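Local coordinates for protein putative epimerase (Burkholderia cenocepacia, PDB 4LW8) that probably acts as an NAD(P)-dependent epimerase or dehydratase on nucleotide sugars in the biosynthesis of lipopolysaccharide O-antigen, at residues A[22-27]-A[89-94]. Residues are numbered along the deposited sequence; the frame is centred on the assembly and turned at random.
Sequences FVTGLT and VVHLAA
The hydroxyl oxygen OG1 of T24 is gripped by three groups of the facing segment. ND1 of H91 lies 2.7 Å from OG1, a short hydrogen bond in which the hydroxyl meets the imidazole at its edge, near the ring plane. The amide N of A93 gives OG1 a nearly straight bond of 3.1 Å, and N of L92 adds a weak one. Threonine suits this place because chi1 of 63° sets OG1 between its own N and carbonyl carbon, from where it reaches over to the neighbouring strand's end, while its beta-branched side chain is compatible with an extended backbone. The second ring nitrogen of H91, NE2, bonds OG1 of T114 on helix 103-122, so the imidazole is fixed at both nitrogens and bridges strand to helix.

Before this cluster in the chain the strands run parallel, 4° apart. V90 N donates to F22 O and T24 N to V90 O, both at 3.0 Å. On the face packed against helix 29-40, where L38 touches V23 and M34 touches L92, CG1 of V23 meets CD1 of L92 at 3.6 Å. G25, with positive phi, takes the third position of the type II turn V23 to L26, and A93 CB packs 3.6 Å from its N. A first strand running through a glycine-rich TGxxGxxG turn into helix 29-40, beside parallel strand 88-91, is characteristic of the Rossmann fold, which binds NAD(P) in relatives.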
loop_
_atom_site.group_PDB
_atom_site.type_symbol
_atom_site.label_atom_id
_atom_site.label_comp_id
_atom_site.label_asym_id
_atom_site.label_seq_id
_atom_site.Cartn_x
_atom_site.Cartn_y
_atom_site.Cartn_z
ATOM N N PHE A 22 -17.189 -18.811 5.347
ATOM C CA PHE A 22 -17.592 -17.740 4.457
ATOM C C PHE A 22 -16.419 -17.421 3.527
ATOM O O PHE A 22 -15.329 -17.062 3.986
ATOM C CB PHE A 22 -18.013 -16.514 5.275
ATOM C CG PHE A 22 -18.536 -15.365 4.459
ATOM C CD1 PHE A 22 -19.727 -15.477 3.757
ATOM C CD2 PHE A 22 -17.848 -14.153 4.426
ATOM C CE1 PHE A 22 -20.222 -14.410 3.023
ATOM C CE2 PHE A 22 -18.329 -13.081 3.681
ATOM C CZ PHE A 22 -19.521 -13.206 2.983
ATOM N N VAL A 23 -16.629 -17.588 2.229
ATOM C CA VAL A 23 -15.552 -17.436 1.245
ATOM C C VAL A 23 -15.906 -16.376 0.233
ATOM O O VAL A 23 -16.876 -16.527 -0.490
ATOM C CB VAL A 23 -15.275 -18.752 0.489
ATOM C CG1 VAL A 23 -14.132 -18.562 -0.501
ATOM C CG2 VAL A 23 -14.989 -19.907 1.496
ATOM N N THR A 24 -15.138 -15.292 0.170
ATOM C CA THR A 24 -15.381 -14.328 -0.891
ATOM C C THR A 24 -14.821 -14.862 -2.216
ATOM O O THR A 24 -13.806 -15.551 -2.229
ATOM C CB THR A 24 -14.766 -12.961 -0.580
ATOM O OG1 THR A 24 -13.336 -13.085 -0.498
ATOM C CG2 THR A 24 -15.341 -12.405 0.733
ATOM N N GLY A 25 -15.486 -14.549 -3.328
ATOM C CA GLY A 25 -15.064 -15.061 -4.630
ATOM C C GLY A 25 -15.170 -16.578 -4.665
ATOM O O GLY A 25 -14.351 -17.249 -5.289
ATOM N N LEU A 26 -16.181 -17.112 -3.979
ATOM C CA LEU A 26 -16.365 -18.556 -3.839
ATOM C C LEU A 26 -16.466 -19.298 -5.178
ATOM O O LEU A 26 -15.984 -20.432 -5.288
ATOM C CB LEU A 26 -17.631 -18.852 -3.014
ATOM C CG LEU A 26 -18.061 -20.314 -2.829
ATOM C CD1 LEU A 26 -16.916 -21.172 -2.297
ATOM C CD2 LEU A 26 -19.254 -20.405 -1.893
ATOM N N THR A 27 -17.082 -18.684 -6.191
ATOM C CA THR A 27 -17.305 -19.413 -7.447
ATOM C C THR A 27 -16.165 -19.211 -8.459
ATOM O O THR A 27 -16.230 -19.698 -9.573
ATOM C CB THR A 27 -18.654 -19.034 -8.116
ATOM O OG1 THR A 27 -18.686 -17.631 -8.399
ATOM C CG2 THR A 27 -19.823 -19.393 -7.189
ATOM N N VAL A 89 -13.203 -17.711 7.675
ATOM C CA VAL A 89 -13.349 -16.856 6.507
ATOM C C VAL A 89 -12.150 -17.027 5.586
ATOM O O VAL A 89 -11.014 -17.037 6.049
ATOM C CB VAL A 89 -13.490 -15.358 6.911
ATOM C CG1 VAL A 89 -13.534 -14.464 5.678
ATOM C CG2 VAL A 89 -14.736 -15.147 7.776
ATOM N N VAL A 90 -12.395 -17.172 4.287
ATOM C CA VAL A 90 -11.300 -17.164 3.329
ATOM C C VAL A 90 -11.592 -16.082 2.305
ATOM O O VAL A 90 -12.600 -16.119 1.611
ATOM C CB VAL A 90 -11.096 -18.520 2.628
ATOM C CG1 VAL A 90 -9.839 -18.466 1.722
ATOM C CG2 VAL A 90 -10.926 -19.620 3.643
ATOM N N HIS A 91 -10.709 -15.103 2.234
ATOM C CA HIS A 91 -10.906 -13.969 1.346
ATOM C C HIS A 91 -10.134 -14.174 0.047
ATOM O O HIS A 91 -8.926 -13.988 0.015
ATOM C CB HIS A 91 -10.462 -12.697 2.048
ATOM C CG HIS A 91 -10.580 -11.458 1.213
ATOM N ND1 HIS A 91 -11.659 -11.195 0.407
ATOM C CD2 HIS A 91 -9.738 -10.398 1.091
ATOM C CE1 HIS A 91 -11.486 -10.017 -0.184
ATOM N NE2 HIS A 91 -10.334 -9.519 0.218
ATOM N N LEU A 92 -10.841 -14.577 -1.004
ATOM C CA LEU A 92 -10.216 -14.878 -2.299
ATOM C C LEU A 92 -10.544 -13.834 -3.357
ATOM O O LEU A 92 -9.856 -13.741 -4.368
ATOM C CB LEU A 92 -10.666 -16.256 -2.813
ATOM C CG LEU A 92 -10.385 -17.429 -1.866
ATOM C CD1 LEU A 92 -11.036 -18.717 -2.374
ATOM C CD2 LEU A 92 -8.879 -17.609 -1.657
ATOM N N ALA A 93 -11.628 -13.087 -3.144
ATOM C CA ALA A 93 -12.116 -12.142 -4.150
ATOM C C ALA A 93 -11.143 -10.984 -4.322
ATOM O O ALA A 93 -10.787 -10.316 -3.353
ATOM C CB ALA A 93 -13.506 -11.626 -3.769
ATOM N N ALA A 94 -10.726 -10.743 -5.560
ATOM C CA ALA A 94 -9.830 -9.630 -5.874
ATOM C C ALA A 94 -10.034 -9.225 -7.321
ATOM O O ALA A 94 -10.695 -9.931 -8.080
ATOM C CB ALA A 94 -8.350 -10.011 -5.628
#